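Local coordinates for hypothetical protein aq_1447 (Aquifex aeolicus, PDB 1YVU) that uses short single-stranded DNA guides to bind complementary RNA targets and cleave them in a reaction that depends on divalent metal ions, at residues Phe372-Ile385 against Val469-Asn483. Numbering follows the deposited sequence.
Sequences FLKELINFLKNKGI and VLLNVAEQVLAKTGN
Asn483 OD1 accepts hydrogen bonds from the backbone N atoms of Lys348 and Lys349, while its CG lies 3.9 Å from Ile385 CG1. The Asn483-Ile385 touch lies just beyond the C-terminal ends of two packed helices, 372-381 of the Mid domain and 469-480 of the PIWI domain. The axes cross at -54° and approach to 10.4 Å. The Mid helix also packs on strands 386-396 and 419-424 of the parallel sheet in the Rossmann-like Mid fold. No hydrogen bond joins the two segments, so apolar packing carries the contact. Leu470 is a knob in a hole formed by Phe372, Glu375, Leu376 and Phe379. Its CG is anti to the backbone N (chi1 -180°), and its two methyls part: CD1 meets Leu376 CD1, and CD2 sits over one face of the Phe379 ring, toward the rim. The same ring reaches Leu471 CD2 with CZ (3.6 Å) and Ala474 CB with CD2 (4.0 Å). With an alanine at Phe379, Leu470, Leu471 and Ala474 would probably lose the ring they share, and a gap would open beside Leu470. Further along, Leu380 CD1 meets Val477 CG1 at 3.8 Å. At the other end, Phe372 turns its edge to Leu470 N, and its CZ lies 3.7 Å from Val469 CG1.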
ATOM      1  N   PHE A 372      24.941   8.383 -27.781  1.00 38.41           N
ATOM      2  CA  PHE A 372      23.746   8.811 -27.055  1.00 28.08           C
ATOM      3  C   PHE A 372      24.059   9.749 -25.897  1.00 25.16           C
ATOM      4  O   PHE A 372      23.395  10.767 -25.713  1.00 25.12           O
ATOM      5  CB  PHE A 372      23.021   7.574 -26.542  1.00 26.78           C
ATOM      6  CG  PHE A 372      21.713   7.864 -25.900  1.00 29.76           C
ATOM      7  CD1 PHE A 372      20.618   8.278 -26.671  1.00 26.35           C
ATOM      8  CD2 PHE A 372      21.569   7.710 -24.513  1.00 29.77           C
ATOM      9  CE1 PHE A 372      19.384   8.540 -26.079  1.00 29.42           C
ATOM     10  CE2 PHE A 372      20.352   7.963 -23.896  1.00 27.92           C
ATOM     11  CZ  PHE A 372      19.244   8.383 -24.680  1.00 36.71           C
ATOM     12  N   LEU A 373      25.063   9.382 -25.111  1.00 18.53           N
ATOM     13  CA  LEU A 373      25.505  10.179 -23.982  1.00 22.66           C
ATOM     14  C   LEU A 373      25.933  11.545 -24.464  1.00 20.71           C
ATOM     15  O   LEU A 373      25.647  12.547 -23.829  1.00 25.83           O
ATOM     16  CB  LEU A 373      26.675   9.501 -23.280  1.00 20.14           C
ATOM     17  CG  LEU A 373      27.220  10.179 -22.025  1.00 19.59           C
ATOM     18  CD1 LEU A 373      26.548   9.642 -20.797  1.00 29.07           C
ATOM     19  CD2 LEU A 373      28.694   9.917 -21.950  1.00 31.94           C
ATOM     20  N   LYS A 374      26.551  11.568 -25.637  1.00 24.23           N
ATOM     21  CA  LYS A 374      27.021  12.800 -26.241  1.00 27.08           C
ATOM     22  C   LYS A 374      25.859  13.664 -26.700  1.00 24.48           C
ATOM     23  O   LYS A 374      25.852  14.863 -26.436  1.00 23.43           O
ATOM     24  CB  LYS A 374      28.012  12.493 -27.370  1.00 33.21           C
ATOM     25  CG  LYS A 374      29.368  12.037 -26.827  1.00 34.52           C
ATOM     26  CD  LYS A 374      30.382  11.618 -27.856  1.00 35.10           C
ATOM     27  CE  LYS A 374      31.638  11.187 -27.096  1.00 50.01           C
ATOM     28  NZ  LYS A 374      32.804  10.670 -27.902  1.00 55.46           N
ATOM     29  N   GLU A 375      24.825  13.029 -27.261  1.00 31.34           N
ATOM     30  CA  GLU A 375      23.626  13.741 -27.734  1.00 34.55           C
ATOM     31  C   GLU A 375      22.819  14.320 -26.580  1.00 37.71           C
ATOM     32  O   GLU A 375      22.234  15.408 -26.710  1.00 36.45           O
ATOM     33  CB  GLU A 375      22.754  12.851 -28.612  1.00 38.77           C
ATOM     34  CG  GLU A 375      23.260  12.753 -30.036  1.00 54.32           C
ATOM     35  CD  GLU A 375      22.499  11.755 -30.906  1.00 64.49           C
ATOM     36  OE1 GLU A 375      21.440  11.212 -30.489  1.00 61.96           O
ATOM     37  OE2 GLU A 375      22.989  11.515 -32.035  1.00 71.71           O
ATOM     38  N   LEU A 376      22.839  13.591 -25.458  1.00 37.05           N
ATOM     39  CA  LEU A 376      22.194  13.979 -24.195  1.00 37.52           C
ATOM     40  C   LEU A 376      22.843  15.247 -23.693  1.00 38.25           C
ATOM     41  O   LEU A 376      22.182  16.284 -23.601  1.00 34.32           O
ATOM     42  CB  LEU A 376      22.429  12.915 -23.137  1.00 40.80           C
ATOM     43  CG  LEU A 376      21.362  11.884 -22.918  1.00 48.85           C
ATOM     44  CD1 LEU A 376      20.793  11.456 -24.227  1.00 57.47           C
ATOM     45  CD2 LEU A 376      21.979  10.712 -22.175  1.00 55.91           C
ATOM     46  N   ILE A 377      24.157  15.131 -23.443  1.00 32.09           N
ATOM     47  CA  ILE A 377      25.016  16.208 -22.983  1.00 30.00           C
ATOM     48  C   ILE A 377      24.769  17.449 -23.845  1.00 31.61           C
ATOM     49  O   ILE A 377      24.607  18.549 -23.302  1.00 36.51           O
ATOM     50  CB  ILE A 377      26.532  15.781 -23.024  1.00 25.89           C
ATOM     51  CG1 ILE A 377      26.846  14.857 -21.862  1.00 16.60           C
ATOM     52  CG2 ILE A 377      27.482  16.985 -22.965  1.00 17.94           C
ATOM     53  CD1 ILE A 377      28.205  14.243 -21.964  1.00 20.06           C
ATOM     54  N   ASN A 378      24.603  17.249 -25.157  1.00 36.40           N
ATOM     55  CA  ASN A 378      24.368  18.389 -26.016  1.00 39.72           C
ATOM     56  C   ASN A 378      22.979  18.967 -25.906  1.00 36.91           C
ATOM     57  O   ASN A 378      22.839  20.190 -25.831  1.00 34.38           O
ATOM     58  CB  ASN A 378      24.763  18.143 -27.466  1.00 40.39           C
ATOM     59  CG  ASN A 378      25.316  19.400 -28.112  1.00 45.73           C
ATOM     60  OD1 ASN A 378      26.463  19.786 -27.863  1.00 55.84           O
ATOM     61  ND2 ASN A 378      24.478  20.093 -28.871  1.00 48.55           N
ATOM     62  N   PHE A 379      21.979  18.097 -25.768  1.00 34.26           N
ATOM     63  CA  PHE A 379      20.597  18.545 -25.639  1.00 34.28           C
ATOM     64  C   PHE A 379      20.424  19.452 -24.411  1.00 35.85           C
ATOM     65  O   PHE A 379      19.842  20.547 -24.505  1.00 38.82           O
ATOM     66  CB  PHE A 379      19.647  17.350 -25.540  1.00 29.72           C
ATOM     67  CG  PHE A 379      18.235  17.691 -25.884  1.00 26.10           C
ATOM     68  CD1 PHE A 379      17.896  18.060 -27.205  1.00 30.31           C
ATOM     69  CD2 PHE A 379      17.233  17.665 -24.907  1.00 25.54           C
ATOM     70  CE1 PHE A 379      16.557  18.402 -27.561  1.00 32.61           C
ATOM     71  CE2 PHE A 379      15.902  18.004 -25.236  1.00 30.16           C
ATOM     72  CZ  PHE A 379      15.564  18.375 -26.575  1.00 30.82           C
ATOM     73  N   LEU A 380      21.055  19.038 -23.310  1.00 36.09           N
ATOM     74  CA  LEU A 380      21.008  19.749 -22.031  1.00 35.92           C
ATOM     75  C   LEU A 380      21.894  21.002 -21.967  1.00 41.98           C
ATOM     76  O   LEU A 380      21.599  21.923 -21.190  1.00 40.75           O
ATOM     77  CB  LEU A 380      21.362  18.802 -20.869  1.00 25.76           C
ATOM     78  CG  LEU A 380      20.670  17.440 -20.643  1.00 25.29           C
ATOM     79  CD1 LEU A 380      21.211  16.803 -19.394  1.00 22.28           C
ATOM     80  CD2 LEU A 380      19.160  17.574 -20.517  1.00 22.59           C
ATOM     81  N   LYS A 381      22.981  21.028 -22.751  1.00 44.75           N
ATOM     82  CA  LYS A 381      23.920  22.160 -22.797  1.00 46.61           C
ATOM     83  C   LYS A 381      23.219  23.348 -23.400  1.00 45.94           C
ATOM     84  O   LYS A 381      23.250  24.465 -22.864  1.00 40.86           O
ATOM     85  CB  LYS A 381      25.141  21.802 -23.635  1.00 48.81           C
ATOM     86  CG  LYS A 381      26.388  21.527 -22.815  1.00 62.94           C
ATOM     87  CD  LYS A 381      27.567  21.006 -23.662  1.00 73.80           C
ATOM     88  CE  LYS A 381      28.771  20.684 -22.767  1.00 74.48           C
ATOM     89  NZ  LYS A 381      29.649  19.663 -23.385  1.00 73.07           N
ATOM     90  N   ASN A 382      22.447  23.013 -24.433  1.00 46.78           N
ATOM     91  CA  ASN A 382      21.635  23.940 -25.203  1.00 53.77           C
ATOM     92  C   ASN A 382      20.357  24.244 -24.431  1.00 54.08           C
ATOM     93  O   ASN A 382      19.403  24.819 -24.974  1.00 57.80           O
ATOM     94  CB  ASN A 382      21.337  23.356 -26.596  1.00 55.54           C
ATOM     95  CG  ASN A 382      22.599  23.189 -27.452  1.00 61.02           C
ATOM     96  OD1 ASN A 382      23.610  23.875 -27.239  1.00 62.74           O
ATOM     97  ND2 ASN A 382      22.540  22.271 -28.429  1.00 64.40           N
ATOM     98  N   LYS A 383      20.345  23.815 -23.167  1.00 48.12           N
ATOM     99  CA  LYS A 383      19.245  24.075 -22.246  1.00 45.18           C
ATOM    100  C   LYS A 383      19.798  24.694 -20.981  1.00 44.27           C
ATOM    101  O   LYS A 383      19.085  24.829 -19.985  1.00 41.70           O
ATOM    102  CB  LYS A 383      18.423  22.833 -21.944  1.00 41.04           C
ATOM    103  CG  LYS A 383      17.089  22.888 -22.604  1.00 34.97           C
ATOM    104  CD  LYS A 383      16.484  21.569 -22.507  1.00 34.85           C
ATOM    105  CE  LYS A 383      15.336  21.474 -23.424  1.00 32.28           C
ATOM    106  NZ  LYS A 383      14.678  20.170 -23.127  1.00 49.01           N
ATOM    107  N   GLY A 384      21.076  25.069 -21.053  1.00 44.14           N
ATOM    108  CA  GLY A 384      21.742  25.748 -19.953  1.00 50.06           C
ATOM    109  C   GLY A 384      22.515  24.947 -18.941  1.00 50.42           C
ATOM    110  O   GLY A 384      23.369  25.505 -18.224  1.00 51.97           O
ATOM    111  N   ILE A 385      22.192  23.659 -18.834  1.00 50.50           N
ATOM    112  CA  ILE A 385      22.882  22.784 -17.893  1.00 48.06           C
ATOM    113  C   ILE A 385      23.960  21.998 -18.611  1.00 48.08           C
ATOM    114  O   ILE A 385      23.720  21.332 -19.612  1.00 43.64           O
ATOM    115  CB  ILE A 385      21.931  21.829 -17.130  1.00 45.28           C
ATOM    116  CG1 ILE A 385      20.784  22.617 -16.507  1.00 42.44           C
ATOM    117  CG2 ILE A 385      22.709  21.071 -16.021  1.00 43.04           C
ATOM    118  CD1 ILE A 385      19.559  22.670 -17.348  1.00 46.16           C
ATOM    119  N   VAL A 469      13.636   8.661 -26.436  1.00 35.31           N
ATOM    120  CA  VAL A 469      14.454   8.202 -25.310  1.00 27.28           C
ATOM    121  C   VAL A 469      15.239   9.389 -24.793  1.00 25.05           C
ATOM    122  O   VAL A 469      15.205   9.664 -23.613  1.00 25.71           O
ATOM    123  CB  VAL A 469      15.440   7.100 -25.712  1.00 26.47           C
ATOM    124  CG1 VAL A 469      16.101   6.488 -24.454  1.00 19.77           C
ATOM    125  CG2 VAL A 469      14.718   6.031 -26.532  1.00 27.12           C
ATOM    126  N   LEU A 470      15.821  10.149 -25.720  1.00 27.27           N
ATOM    127  CA  LEU A 470      16.588  11.361 -25.424  1.00 21.07           C
ATOM    128  C   LEU A 470      15.689  12.323 -24.650  1.00 22.11           C
ATOM    129  O   LEU A 470      16.086  12.839 -23.623  1.00 14.74           O
ATOM    130  CB  LEU A 470      17.035  12.004 -26.732  1.00 30.19           C
ATOM    131  CG  LEU A 470      17.869  13.288 -26.847  1.00 37.16           C
ATOM    132  CD1 LEU A 470      19.324  12.934 -26.929  1.00 36.17           C
ATOM    133  CD2 LEU A 470      17.480  14.051 -28.148  1.00 44.39           C
ATOM    134  N   LEU A 471      14.435  12.450 -25.083  1.00 22.07           N
ATOM    135  CA  LEU A 471      13.481  13.334 -24.412  1.00 22.73           C
ATOM    136  C   LEU A 471      13.041  12.802 -23.068  1.00 25.27           C
ATOM    137  O   LEU A 471      13.082  13.539 -22.064  1.00 28.09           O
ATOM    138  CB  LEU A 471      12.273  13.649 -25.297  1.00 21.57           C
ATOM    139  CG  LEU A 471      12.648  14.676 -26.379  1.00 24.84           C
ATOM    140  CD1 LEU A 471      11.568  14.773 -27.386  1.00 24.43           C
ATOM    141  CD2 LEU A 471      12.922  16.043 -25.809  1.00 16.70           C
ATOM    142  N   ASN A 472      12.707  11.505 -23.042  1.00 20.57           N
ATOM    143  CA  ASN A 472      12.276  10.808 -21.828  1.00 21.15           C
ATOM    144  C   ASN A 472      13.334  11.023 -20.764  1.00 23.64           C
ATOM    145  O   ASN A 472      13.052  11.578 -19.687  1.00 22.15           O
ATOM    146  CB  ASN A 472      12.072   9.311 -22.112  1.00 20.99           C
ATOM    147  CG  ASN A 472      11.427   8.549 -20.933  1.00 35.12           C
ATOM    148  OD1 ASN A 472      11.865   8.652 -19.780  1.00 41.04           O
ATOM    149  ND2 ASN A 472      10.406   7.744 -21.235  1.00 42.73           N
ATOM    150  N   VAL A 473      14.577  10.797 -21.177  1.00 14.67           N
ATOM    151  CA  VAL A 473      15.731  10.930 -20.299  1.00 22.83           C
ATOM    152  C   VAL A 473      15.962  12.387 -19.855  1.00 21.74           C
ATOM    153  O   VAL A 473      16.117  12.643 -18.662  1.00 16.14           O
ATOM    154  CB  VAL A 473      16.983  10.279 -20.989  1.00 20.34           C
ATOM    155  CG1 VAL A 473      18.294  10.633 -20.295  1.00 27.80           C
ATOM    156  CG2 VAL A 473      16.796   8.756 -21.032  1.00 24.72           C
ATOM    157  N   ALA A 474      15.896  13.312 -20.822  1.00 22.53           N
ATOM    158  CA  ALA A 474      16.091  14.757 -20.626  1.00 16.77           C
ATOM    159  C   ALA A 474      15.259  15.302 -19.483  1.00 13.80           C
ATOM    160  O   ALA A 474      15.815  15.777 -18.493  1.00 13.15           O
ATOM    161  CB  ALA A 474      15.739  15.520 -21.920  1.00 19.66           C
ATOM    162  N   GLU A 475      13.935  15.121 -19.613  1.00 14.60           N
ATOM    163  CA  GLU A 475      12.906  15.539 -18.645  1.00 11.13           C
ATOM    164  C   GLU A 475      13.192  15.029 -17.241  1.00  6.76           C
ATOM    165  O   GLU A 475      13.063  15.774 -16.278  1.00  4.55           O
ATOM    166  CB  GLU A 475      11.533  15.007 -19.120  1.00 18.62           C
ATOM    167  CG  GLU A 475      10.317  15.266 -18.190  1.00 16.13           C
ATOM    168  CD  GLU A 475       9.055  14.499 -18.590  1.00 17.33           C
ATOM    169  OE1 GLU A 475       9.135  13.298 -18.978  1.00 16.15           O
ATOM    170  OE2 GLU A 475       7.961  15.094 -18.486  1.00 16.67           O
ATOM    171  N   GLN A 476      13.632  13.770 -17.162  1.00  6.79           N
ATOM    172  CA  GLN A 476      13.937  13.116 -15.888  1.00  9.20           C
ATOM    173  C   GLN A 476      15.234  13.535 -15.206  1.00 11.67           C
ATOM    174  O   GLN A 476      15.267  13.632 -13.984  1.00 10.32           O
ATOM    175  CB  GLN A 476      13.932  11.623 -16.047  1.00  4.41           C
ATOM    176  CG  GLN A 476      12.606  11.006 -16.015  1.00  8.90           C
ATOM    177  CD  GLN A 476      12.755   9.516 -15.979  1.00 22.94           C
ATOM    178  OE1 GLN A 476      12.920   8.869 -17.022  1.00 25.50           O
ATOM    179  NE2 GLN A 476      12.762   8.953 -14.770  1.00 18.88           N
ATOM    180  N   VAL A 477      16.303  13.733 -15.981  1.00  9.98           N
ATOM    181  CA  VAL A 477      17.609  14.183 -15.468  1.00 12.94           C
ATOM    182  C   VAL A 477      17.483  15.615 -14.932  1.00 16.12           C
ATOM    183  O   VAL A 477      18.160  15.982 -13.976  1.00 13.31           O
ATOM    184  CB  VAL A 477      18.684  14.106 -16.588  1.00 10.61           C
ATOM    185  CG1 VAL A 477      19.863  15.053 -16.329  1.00  9.96           C
ATOM    186  CG2 VAL A 477      19.177  12.678 -16.700  1.00 12.87           C
ATOM    187  N   LEU A 478      16.614  16.404 -15.568  1.00 11.70           N
ATOM    188  CA  LEU A 478      16.366  17.778 -15.172  1.00 15.55           C
ATOM    189  C   LEU A 478      15.686  17.854 -13.803  1.00 19.45           C
ATOM    190  O   LEU A 478      16.138  18.581 -12.908  1.00 15.77           O
ATOM    191  CB  LEU A 478      15.514  18.466 -16.221  1.00  8.96           C
ATOM    192  CG  LEU A 478      16.225  18.757 -17.534  1.00 14.09           C
ATOM    193  CD1 LEU A 478      15.205  19.255 -18.519  1.00 14.76           C
ATOM    194  CD2 LEU A 478      17.347  19.761 -17.335  1.00  9.53           C
ATOM    195  N   ALA A 479      14.688  17.001 -13.619  1.00 18.51           N
ATOM    196  CA  ALA A 479      13.933  16.924 -12.382  1.00 19.66           C
ATOM    197  C   ALA A 479      14.811  16.493 -11.212  1.00 21.99           C
ATOM    198  O   ALA A 479      14.795  17.136 -10.150  1.00 27.97           O
ATOM    199  CB  ALA A 479      12.791  15.946 -12.564  1.00 27.16           C
ATOM    200  N   LYS A 480      15.598  15.436 -11.434  1.00 21.69           N
ATOM    201  CA  LYS A 480      16.522  14.865 -10.422  1.00 27.78           C
ATOM    202  C   LYS A 480      17.623  15.815  -9.935  1.00 31.93           C
ATOM    203  O   LYS A 480      18.242  15.552  -8.920  1.00 34.54           O
ATOM    204  CB  LYS A 480      17.276  13.648 -10.971  1.00 28.74           C
ATOM    205  CG  LYS A 480      16.529  12.385 -11.146  1.00 23.94           C
ATOM    206  CD  LYS A 480      17.224  11.655 -12.268  1.00 22.34           C
ATOM    207  CE  LYS A 480      16.710  10.252 -12.424  1.00 25.82           C
ATOM    208  NZ  LYS A 480      15.348  10.076 -12.929  1.00 26.79           N
ATOM    209  N   THR A 481      17.915  16.869 -10.699  1.00 29.27           N
ATOM    210  CA  THR A 481      18.997  17.796 -10.359  1.00 24.37           C
ATOM    211  C   THR A 481      18.522  19.180  -9.971  1.00 27.05           C
ATOM    212  O   THR A 481      19.329  20.115  -9.856  1.00 30.62           O
ATOM    213  CB  THR A 481      19.973  17.889 -11.536  1.00 22.56           C
ATOM    214  OG1 THR A 481      19.266  18.326 -12.709  1.00 16.55           O
ATOM    215  CG2 THR A 481      20.616  16.526 -11.794  1.00 14.34           C
ATOM    216  N   GLY A 482      17.204  19.285  -9.788  1.00 29.17           N
ATOM    217  CA  GLY A 482      16.550  20.533  -9.416  1.00 26.10           C
ATOM    218  C   GLY A 482      16.305  21.488 -10.574  1.00 24.58           C
ATOM    219  O   GLY A 482      15.625  22.500 -10.413  1.00 27.89           O
ATOM    220  N   ASN A 483      16.842  21.148 -11.744  1.00 27.29           N
ATOM    221  CA  ASN A 483      16.701  21.947 -12.952  1.00 23.91           C
ATOM    222  C   ASN A 483      15.427  21.488 -13.661  1.00 25.01           C
ATOM    223  O   ASN A 483      15.442  21.073 -14.817  1.00 19.99           O
ATOM    224  CB  ASN A 483      17.951  21.775 -13.821  1.00 26.34           C
ATOM    225  CG  ASN A 483      19.260  21.932 -13.020  1.00 26.39           C
ATOM    226  OD1 ASN A 483      19.663  23.036 -12.690  1.00 36.67           O
ATOM    227  ND2 ASN A 483      19.904  20.825 -12.703  1.00 26.89           N
TER